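PDB 4ZNM: C-domain type II peptide synthetase from Streptomyces globisporus, which is a free-standing condensation-domain protein of the nonribosomal peptide synthetase kind, with a fold of the CoA-dependent acyltransferase clan. Local coordinates for residues G128-V131 and R132-P135; A159-A162 and W163-H166; P19-F22 and H23-F26; V82-G86 and T87-E91; P190-H193 and A194-A197. All blocks are in the same frame, centred on the assembly; numbering follows the deposited sequence.

Contact 1 of 5, residues G128-V131 and R132-P135; sequences GLSV and RELP. With NA (sodium ion), chain C.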
# COMPACT_ATOMS: atom_id res chain seq x y z
N GLY A 128 5.29 13.96 10.18
CA GLY A 128 3.95 14.22 9.66
C GLY A 128 3.96 15.02 8.38
O GLY A 128 4.94 15.67 8.03
N LEU A 129 2.85 14.93 7.65
CA LEU A 129 2.72 15.64 6.38
C LEU A 129 1.23 15.91 6.16
O LEU A 129 0.48 15.00 5.85
CB LEU A 129 3.32 14.80 5.26
CG LEU A 129 3.21 15.32 3.83
CD1 LEU A 129 3.82 16.68 3.73
CD2 LEU A 129 3.90 14.38 2.84
N SER A 130 0.82 17.15 6.34
CA SER A 130 -0.59 17.55 6.26
C SER A 130 -1.16 17.36 4.87
O SER A 130 -0.42 17.38 3.88
CB SER A 130 -0.73 19.01 6.66
OG SER A 130 -0.21 19.83 5.64
N VAL A 131 -2.47 17.14 4.80
CA VAL A 131 -3.18 17.16 3.51
C VAL A 131 -3.86 18.53 3.30
O VAL A 131 -4.31 18.88 2.21
CB VAL A 131 -4.21 16.01 3.42
CG1 VAL A 131 -5.41 16.31 4.31
CG2 VAL A 131 -4.59 15.79 1.96
N ARG A 132 -3.95 19.30 4.37
CA ARG A 132 -4.76 20.53 4.35
C ARG A 132 -4.03 21.69 3.68
O ARG A 132 -4.65 22.68 3.30
CB ARG A 132 -5.17 20.91 5.78
CG ARG A 132 -6.21 19.93 6.33
CD ARG A 132 -6.98 20.45 7.56
NE ARG A 132 -6.05 20.66 8.67
CZ ARG A 132 -5.70 19.71 9.54
NH1 ARG A 132 -4.85 19.99 10.52
NH2 ARG A 132 -6.20 18.48 9.45
N GLU A 133 -2.72 21.55 3.49
CA GLU A 133 -1.98 22.55 2.71
C GLU A 133 -0.73 21.94 2.14
O GLU A 133 -0.29 20.92 2.61
CB GLU A 133 -1.63 23.78 3.56
CG GLU A 133 -0.61 23.55 4.64
CD GLU A 133 -1.22 23.09 5.94
OE1 GLU A 133 -2.46 23.02 6.04
OE2 GLU A 133 -0.45 22.79 6.88
N LEU A 134 -0.16 22.57 1.12
CA LEU A 134 1.08 22.06 0.52
C LEU A 134 2.21 22.16 1.55
O LEU A 134 2.15 22.99 2.44
CB LEU A 134 1.39 22.83 -0.75
CG LEU A 134 0.25 22.86 -1.79
CD1 LEU A 134 0.68 23.45 -3.10
CD2 LEU A 134 -0.34 21.46 -2.04
N PRO A 135 3.25 21.31 1.44
CA PRO A 135 3.40 20.34 0.36
C PRO A 135 2.65 19.03 0.62
O PRO A 135 2.31 18.72 1.75
CB PRO A 135 4.90 20.08 0.32
CG PRO A 135 5.32 20.21 1.76
CD PRO A 135 4.42 21.30 2.35
NA NA C . 1.07 19.36 3.57
O HOH W 1 2.64 19.82 5.11
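Ser130, Glu133 and Pro135 bend round a sodium ion in the loop that leads from helix 110-125 to strand 137-143, making a small metal-binding turn built mostly from backbone oxygens. Ser130 chelates the ion: its carbonyl O lies 2.5 Å from sodium. The hydroxyl OG of Ser130, in the conformer modelled here, is also 2.5 Å from sodium, because chi1 (72°) tucks OG between the backbone N and the carbonyl carbon. From the other half of the loop come Glu133 O and Pro135 O, each 2.3 Å from sodium, and a water completes the modelled set of five oxygens. Hard, neutral carbonyls suit a monovalent ion that is loosely demanding in geometry, and the cis peptide before Pro135 probably helps to fold the chain back round it.

Hydrogen bonding adds little. Ser130 OG gives a weak bond to Glu133 OE2, 3.2 Å away, so the Glu133 carboxylate sits in the second shell while its carbonyl is in the first. Arg132, between these two ligands, sends its guanidinium outward to a salt bridge with Asp38.

Leu129 and Val131 are buried against strand 148-156, touching Ile154 and His156 respectively, and CD1 of Leu129 also faces the ion. Leu129 CD1 comes within 4.3 Å of Pro135 CG and, closer still, 3.2 Å from Pro135 O.

Contact 2 of 5, residues A159-A162 and W163-H166; sequences AADA and WAMH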
# COMPACT_ATOMS: atom_id res chain seq x y z
N ALA A 159 -3.07 11.21 -1.83
CA ALA A 159 -2.55 11.76 -3.07
C ALA A 159 -1.79 10.73 -3.92
O ALA A 159 -1.62 10.94 -5.10
CB ALA A 159 -1.63 12.95 -2.76
N ALA A 160 -1.30 9.66 -3.31
CA ALA A 160 -0.43 8.70 -3.99
C ALA A 160 -0.52 7.35 -3.35
O ALA A 160 -0.55 7.23 -2.13
CB ALA A 160 1.04 9.21 -3.96
N ASP A 161 -0.60 6.32 -4.18
CA ASP A 161 -0.41 4.94 -3.76
C ASP A 161 0.98 4.40 -4.21
O ASP A 161 1.82 5.16 -4.70
CB ASP A 161 -1.55 4.06 -4.31
CG ASP A 161 -1.73 4.15 -5.86
OD1 ASP A 161 -0.78 4.55 -6.59
OD2 ASP A 161 -2.84 3.76 -6.34
N ALA A 162 1.24 3.11 -3.98
CA ALA A 162 2.57 2.54 -4.27
C ALA A 162 2.95 2.73 -5.73
O ALA A 162 4.06 3.15 -6.05
CB ALA A 162 2.64 1.09 -3.88
N TRP A 163 2.00 2.50 -6.63
CA TRP A 163 2.27 2.63 -8.07
C TRP A 163 2.62 4.08 -8.39
O TRP A 163 3.57 4.37 -9.14
CB TRP A 163 1.06 2.14 -8.88
CG TRP A 163 1.18 2.28 -10.38
CD1 TRP A 163 1.17 3.42 -11.09
CD2 TRP A 163 1.28 1.22 -11.34
NE1 TRP A 163 1.27 3.16 -12.42
CE2 TRP A 163 1.34 1.81 -12.61
CE3 TRP A 163 1.33 -0.17 -11.24
CZ2 TRP A 163 1.44 1.06 -13.78
CZ3 TRP A 163 1.44 -0.92 -12.40
CH2 TRP A 163 1.50 -0.30 -13.65
N ALA A 164 1.90 5.01 -7.76
CA ALA A 164 2.18 6.43 -7.96
C ALA A 164 3.57 6.81 -7.50
O ALA A 164 4.20 7.68 -8.10
CB ALA A 164 1.14 7.30 -7.21
N MSE A 165 4.05 6.20 -6.42
CA MSE A 165 5.38 6.51 -5.88
C MSE A 165 6.47 6.04 -6.89
O MSE A 165 7.47 6.70 -7.10
CB MSE A 165 5.61 5.84 -4.52
CG MSE A 165 4.82 6.43 -3.37
SE MSE A 165 5.35 8.23 -2.92
CE MSE A 165 7.25 7.96 -2.72
N HIS A 166 6.24 4.91 -7.51
CA HIS A 166 7.15 4.44 -8.57
C HIS A 166 7.18 5.47 -9.71
O HIS A 166 8.26 5.87 -10.16
CB HIS A 166 6.73 3.07 -9.04
CG HIS A 166 7.43 2.62 -10.28
ND1 HIS A 166 8.45 1.70 -10.26
CD2 HIS A 166 7.26 2.97 -11.58
CE1 HIS A 166 8.88 1.49 -11.50
NE2 HIS A 166 8.17 2.26 -12.31
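With chi1 at 55°, Asp161 folds its carboxylate back between its own backbone N and carbonyl carbon, which brings OD1 under the first turn of the helix and in front of Ala164 N. Trp163 does the reverse: its CG stands anti to the backbone N (chi1 178°), carrying the indole away from the turn.

The result is an N-cap. Ala164 N donates to Asp161 OD1 over 3.0 Å, nearly in line with the carboxylate C-O bond, and so gives a first-turn amide a side-chain acceptor. The regular helix bonds begin beside it, Met165 N to Asp161 O at 3.0 Å and His166 N to Ala162 O at 3.2 Å. A negative carboxylate is well placed here, since it probably gains from the helix dipole.

Asp161 is the aspartate of the HHxxxD signature of condensation domains, whose second histidine, His157, lies just upstream and meets Ala160 O through ND1. In this family the aspartate is regarded as structural, and its bonds fit that view: besides capping, OD1 forms a salt bridge with Arg298 and OD2 accepts from Phe310 N.

Ala160, just before the cap, rests its CB 3.8 Å from Ala164 CB, a close apolar contact between two small side chains. Met165, modelled as selenomethionine, packs on strands 47-55 and 148-156, whereas the Trp163 indole lies almost parallel to the His375 ring and gives NE1 to Glu304 O.

Contact 3 of 5, residues P19-F22 and H23-F26; sequences PLSF and HQEF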
# COMPACT_ATOMS: atom_id res chain seq x y z
N PRO A 19 -14.30 16.42 -7.78
CA PRO A 19 -14.97 15.68 -6.69
C PRO A 19 -14.03 14.72 -6.00
O PRO A 19 -12.94 14.44 -6.56
CB PRO A 19 -16.06 14.90 -7.42
CG PRO A 19 -15.39 14.57 -8.74
CD PRO A 19 -14.55 15.78 -9.09
N LEU A 20 -14.41 14.21 -4.82
CA LEU A 20 -13.59 13.20 -4.16
C LEU A 20 -13.68 11.98 -5.03
O LEU A 20 -14.77 11.66 -5.56
CB LEU A 20 -14.05 12.87 -2.74
CG LEU A 20 -13.94 13.90 -1.63
CD1 LEU A 20 -14.56 13.35 -0.34
CD2 LEU A 20 -12.50 14.28 -1.39
N SER A 21 -12.57 11.27 -5.16
CA SER A 21 -12.60 9.97 -5.83
C SER A 21 -13.40 8.96 -5.01
O SER A 21 -13.64 9.17 -3.83
CB SER A 21 -11.19 9.46 -6.01
OG SER A 21 -10.59 9.20 -4.74
N PHE A 22 -13.77 7.84 -5.63
CA PHE A 22 -14.36 6.73 -4.90
C PHE A 22 -13.42 6.26 -3.79
O PHE A 22 -13.87 5.97 -2.67
CB PHE A 22 -14.70 5.58 -5.84
CG PHE A 22 -15.88 5.84 -6.73
CD1 PHE A 22 -16.98 6.55 -6.28
CD2 PHE A 22 -15.90 5.35 -8.02
CE1 PHE A 22 -18.07 6.77 -7.09
CE2 PHE A 22 -16.99 5.58 -8.85
CZ PHE A 22 -18.08 6.28 -8.37
N HIS A 23 -12.12 6.22 -4.06
CA HIS A 23 -11.22 5.80 -3.02
C HIS A 23 -11.26 6.79 -1.85
O HIS A 23 -11.23 6.39 -0.70
CB HIS A 23 -9.80 5.69 -3.53
CG HIS A 23 -8.82 5.36 -2.46
ND1 HIS A 23 -8.85 4.15 -1.78
CD2 HIS A 23 -7.80 6.07 -1.92
CE1 HIS A 23 -7.87 4.13 -0.89
NE2 HIS A 23 -7.21 5.28 -0.96
N GLN A 24 -11.29 8.07 -2.15
CA GLN A 24 -11.32 9.08 -1.09
C GLN A 24 -12.65 9.01 -0.30
O GLN A 24 -12.67 9.23 0.91
CB GLN A 24 -11.08 10.46 -1.71
CG GLN A 24 -9.60 10.62 -2.11
CD GLN A 24 -9.30 11.81 -2.99
OE1 GLN A 24 -10.20 12.41 -3.57
NE2 GLN A 24 -8.00 12.13 -3.14
N GLU A 25 -13.75 8.69 -0.99
CA GLU A 25 -15.03 8.39 -0.31
C GLU A 25 -14.91 7.23 0.69
O GLU A 25 -15.43 7.28 1.81
CB GLU A 25 -16.12 8.02 -1.32
CG GLU A 25 -16.70 9.16 -2.08
CD GLU A 25 -17.85 8.75 -3.00
OE1 GLU A 25 -18.32 7.58 -2.98
OE2 GLU A 25 -18.28 9.64 -3.77
N PHE A 26 -14.24 6.17 0.25
CA PHE A 26 -13.96 5.05 1.13
C PHE A 26 -13.20 5.56 2.36
O PHE A 26 -13.56 5.22 3.47
CB PHE A 26 -13.17 3.97 0.37
CG PHE A 26 -12.46 2.98 1.24
CD1 PHE A 26 -13.12 1.90 1.78
CD2 PHE A 26 -11.12 3.11 1.50
CE1 PHE A 26 -12.46 1.00 2.54
CE2 PHE A 26 -10.46 2.21 2.28
CZ PHE A 26 -11.12 1.15 2.79
O HOH W 2 -10.22 14.18 -5.60
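Gln24 OE1 is gripped by two donors: the backbone N of Ser21 at 3.1 Å, and a water at 2.7 Å that also donates to Pro19 O. The amide bond from Ser21 is fairly straight (164°) but comes in tilted from the carbonyl plane. Gln24 can reach back because its CG lies anti to its carbonyl carbon and the chain beyond is extended, passing obliquely across Leu20. Its other end, NE2, donates to Thr158 O, so both ends of the amide are held and its flip is fixed.

In return Ser21 OG accepts from Gln24 N at 2.9 Å. This reciprocal pair is a capping box at the start of helix 22-28, with Ser21 as N-cap: a short hydroxyl at the N-cap and a long polar side chain three residues on suit the two places. Ser21 O then opens the helical bonding by accepting from Glu25 N.

Glu25 runs alongside Phe22, OE1 approaching the edge of the ring at 3.7 Å from CD1, with carboxylate and ring planes 75° apart. Its OE2 forms a salt bridge with Arg201 of helix 193-203, and OE1 is hydrogen-bonded with Ser348 OG; Phe22 itself wedges among helix 193-203, helix 347-350 and nearby loops.

Contact 4 of 5, residues V82-G86 and T87-E91; sequences VREGG and THRPE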
# COMPACT_ATOMS: atom_id res chain seq x y z
N VAL A 82 -9.52 20.00 2.33
CA VAL A 82 -9.82 20.77 3.54
C VAL A 82 -11.21 20.42 4.05
O VAL A 82 -12.11 20.14 3.26
CB VAL A 82 -9.70 22.28 3.27
CG1 VAL A 82 -8.24 22.66 2.95
CG2 VAL A 82 -10.67 22.70 2.18
N ARG A 83 -11.37 20.41 5.38
CA ARG A 83 -12.67 20.11 5.96
C ARG A 83 -13.65 21.19 5.59
O ARG A 83 -13.34 22.37 5.70
CB ARG A 83 -12.59 20.00 7.48
CG ARG A 83 -11.69 18.90 7.94
CD ARG A 83 -12.05 18.44 9.32
NE ARG A 83 -11.26 17.27 9.66
CZ ARG A 83 -11.70 16.01 9.64
NH1 ARG A 83 -10.86 15.03 9.95
NH2 ARG A 83 -12.96 15.74 9.32
N GLU A 84 -14.82 20.76 5.15
CA GLU A 84 -15.90 21.68 4.83
C GLU A 84 -17.21 20.93 5.00
O GLU A 84 -17.41 19.87 4.40
CB GLU A 84 -15.77 22.21 3.41
CG GLU A 84 -16.96 23.03 2.94
CD GLU A 84 -16.59 23.98 1.82
OE1 GLU A 84 -16.35 23.49 0.70
OE2 GLU A 84 -16.54 25.21 2.05
N GLY A 85 -18.09 21.47 5.85
CA GLY A 85 -19.44 20.94 6.02
C GLY A 85 -19.56 19.44 6.25
O GLY A 85 -20.40 18.77 5.61
N GLY A 86 -18.73 18.90 7.14
CA GLY A 86 -18.74 17.48 7.45
C GLY A 86 -17.85 16.59 6.59
O GLY A 86 -17.55 15.46 6.97
N THR A 87 -17.41 17.10 5.44
CA THR A 87 -16.64 16.28 4.49
C THR A 87 -15.33 16.97 4.11
O THR A 87 -14.85 17.82 4.85
CB THR A 87 -17.50 15.97 3.22
OG1 THR A 87 -16.78 15.09 2.33
CG2 THR A 87 -17.87 17.23 2.48
N HIS A 88 -14.74 16.59 2.98
CA HIS A 88 -13.50 17.18 2.52
C HIS A 88 -13.68 17.70 1.10
O HIS A 88 -14.25 17.03 0.25
CB HIS A 88 -12.37 16.16 2.62
CG HIS A 88 -12.20 15.64 4.01
ND1 HIS A 88 -11.35 16.22 4.92
CD2 HIS A 88 -12.87 14.66 4.68
CE1 HIS A 88 -11.45 15.59 6.08
NE2 HIS A 88 -12.38 14.64 5.96
N ARG A 89 -13.25 18.93 0.89
CA ARG A 89 -13.24 19.53 -0.43
C ARG A 89 -11.84 19.51 -1.04
O ARG A 89 -10.91 20.06 -0.46
CB ARG A 89 -13.73 20.97 -0.36
CG ARG A 89 -13.49 21.76 -1.64
CD ARG A 89 -14.22 23.10 -1.61
NE ARG A 89 -13.80 23.90 -0.46
CZ ARG A 89 -12.79 24.76 -0.47
NH1 ARG A 89 -12.07 24.96 -1.58
NH2 ARG A 89 -12.49 25.43 0.63
N PRO A 90 -11.69 18.92 -2.23
CA PRO A 90 -10.42 19.05 -2.95
C PRO A 90 -10.23 20.43 -3.55
O PRO A 90 -11.18 21.01 -4.03
CB PRO A 90 -10.53 18.01 -4.07
CG PRO A 90 -11.76 17.22 -3.79
CD PRO A 90 -12.66 18.11 -2.99
N GLU A 91 -9.02 20.97 -3.52
CA GLU A 91 -8.73 22.16 -4.29
C GLU A 91 -7.34 22.04 -4.90
O GLU A 91 -6.37 21.74 -4.20
CB GLU A 91 -8.81 23.41 -3.44
CG GLU A 91 -8.54 24.66 -4.29
CD GLU A 91 -8.74 25.96 -3.52
OE1 GLU A 91 -9.06 25.87 -2.31
OE2 GLU A 91 -8.58 27.05 -4.12
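Val82 to Glu84 and Thr87 to Glu91 form an antiparallel beta hairpin with a two-residue loop, Gly85-Gly86, their short strand segments crossing at 127° and closed by a type I' turn from Glu84 to Thr87. Val82 with Arg89 and Glu84 with Thr87 are hydrogen-bonded pairs; Arg83 with His88 is the non-hydrogen-bonded pair between them. Both glycines take positive phi angles, and at Gly86 a CB would also jam against the preceding carbonyl O.

One face carries Val82, Glu84, Thr87 and Arg89. Glu84 OE1 makes a salt bridge with Arg89 NE at 2.8 Å, the hydrogen bond itself being weak because it is bent. Arg89 turns at chi3 (58°), and this lets NH1 reach Glu91 OE1 at 3.2 Å. Val82 CG2 lies over one face of the Arg89 guanidinium, 3.6 Å from Arg89 NH2, so a methyl group backs the charged plane.

On the other face Arg83 and His88 run side by side. His88 CE1 sits over the centre of the Arg83 guanidinium, with the two planes 60° apart, and is 3.6 Å from Arg83 NH2. Asp31 receives both, OD1 from Arg83 NH1 and OD2 from His88 NE2, and Phe42 stacks on the imidazole.

Each face therefore sets an arginine against carboxylate: Arg89 bridges two glutamates, while Asp31 probably offsets the charge of Arg83 and also hydrogen-bonds His88.

Contact 5 of 5, residues P190-H193 and A194-A197; sequences PAQH and AEFA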
# COMPACT_ATOMS: atom_id res chain seq x y z
N PRO A 190 1.05 12.94 -18.93
CA PRO A 190 0.23 12.11 -18.05
C PRO A 190 -1.22 12.55 -18.02
O PRO A 190 -1.55 13.71 -18.20
CB PRO A 190 0.89 12.31 -16.68
CG PRO A 190 1.42 13.71 -16.74
CD PRO A 190 1.77 13.99 -18.20
N ALA A 191 -2.08 11.59 -17.77
CA ALA A 191 -3.45 11.91 -17.44
C ALA A 191 -3.44 12.40 -15.98
O ALA A 191 -2.69 11.88 -15.15
CB ALA A 191 -4.34 10.70 -17.62
N GLN A 192 -4.23 13.41 -15.67
CA GLN A 192 -4.34 13.88 -14.30
C GLN A 192 -5.38 13.07 -13.49
O GLN A 192 -6.32 12.48 -14.05
CB GLN A 192 -4.70 15.35 -14.29
CG GLN A 192 -3.69 16.25 -14.96
CD GLN A 192 -2.35 16.23 -14.27
OE1 GLN A 192 -2.22 15.84 -13.12
NE2 GLN A 192 -1.34 16.62 -14.99
N HIS A 193 -5.22 13.04 -12.18
CA HIS A 193 -6.13 12.27 -11.36
C HIS A 193 -7.59 12.75 -11.52
O HIS A 193 -8.49 11.95 -11.41
CB HIS A 193 -5.75 12.33 -9.91
CG HIS A 193 -6.59 11.45 -9.05
ND1 HIS A 193 -7.53 11.95 -8.17
CD2 HIS A 193 -6.66 10.10 -8.95
CE1 HIS A 193 -8.14 10.95 -7.56
NE2 HIS A 193 -7.65 9.81 -8.03
N ALA A 194 -7.80 14.03 -11.80
CA ALA A 194 -9.15 14.55 -11.93
C ALA A 194 -9.81 13.88 -13.11
O ALA A 194 -11.01 13.64 -13.09
CB ALA A 194 -9.15 16.05 -12.11
N GLU A 195 -9.03 13.58 -14.14
CA GLU A 195 -9.59 12.92 -15.30
C GLU A 195 -10.09 11.53 -14.90
O GLU A 195 -11.17 11.09 -15.32
CB GLU A 195 -8.57 12.83 -16.43
CG GLU A 195 -8.00 14.17 -16.90
CD GLU A 195 -6.86 13.98 -17.90
OE1 GLU A 195 -7.10 13.28 -18.91
OE2 GLU A 195 -5.75 14.51 -17.67
N PHE A 196 -9.32 10.85 -14.04
CA PHE A 196 -9.72 9.54 -13.56
C PHE A 196 -10.98 9.62 -12.68
O PHE A 196 -11.90 8.78 -12.77
CB PHE A 196 -8.59 8.87 -12.77
CG PHE A 196 -8.98 7.53 -12.21
CD1 PHE A 196 -9.22 7.37 -10.86
CD2 PHE A 196 -9.16 6.45 -13.06
CE1 PHE A 196 -9.61 6.12 -10.35
CE2 PHE A 196 -9.55 5.20 -12.55
CZ PHE A 196 -9.77 5.05 -11.20
N ALA A 197 -11.03 10.63 -11.82
CA ALA A 197 -12.20 10.81 -10.98
C ALA A 197 -13.44 10.93 -11.86
O ALA A 197 -14.50 10.40 -11.51
CB ALA A 197 -12.04 12.03 -10.08
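Glu195 reaches back from the first turn of the helix across Gln192, the planes of its carboxylate and of the glutamine amide standing 50° apart. Its chain is extended beyond CG, which lies anti to the carbonyl carbon (chi1 -58°), and in the conformer modelled here it places OE2 2.7 Å from Gln192 N. That bond is almost straight, yet the N-H meets the carboxylate from above its plane. The other oxygen, OE1, forms a salt bridge with Arg302, so both arms of the carboxylate are occupied.

Gln192 holds the N-cap position, and its backbone N is caught by the residue three places on, as in half of a capping box. The side chain goes elsewhere: bent at chi2, it swings its amide to Glu75 N and to Arg73 O, one contact for each polar atom. Gln192 O meanwhile accepts weak bonds from Glu195 N and Phe196 N, and the first full helical bond is Ala197 N to His193 O at 2.9 Å.

The side chains of His193 and Phe196 cross at a slant. NE2 of His193 comes to the edge of the Phe196 ring, 4.1 Å from Phe196 CD1. Ala197 lays its CB 3.8 Å from His193 O.

All this starts helix 193-203, which follows helix 162-180 in the chain. Phe196 is buried against Phe303, edge to face, and against Phe310, while His193 leans on Ser21 just ahead of helix 22-28.

Overall arrangement
Contacts 2, 3 and 5 are all helix starts, and each solves the capping problem differently: an aspartate oxygen, a reciprocal serine-glutamine box, and a glutamate returning to a backbone amide. Contact 2 lies nearest the chain's centre (about 9 Å between centres), while contact 3 is the most fully buried. Contact 4 is the surface one, its centre about 24 Å out, and adds charge pairs to a backbone-bonded hairpin. Contact 1, a loop, is held instead by oxygens gathered round sodium. Contact 3 joins its neighbours: Leu20 packs on Thr87 and Pro90 of contact 4, and Ser21 touches His193 of contact 5. Contacts 1 and 4 meet through Arg132 and Val82, whereas contact 2 touches none of the other four.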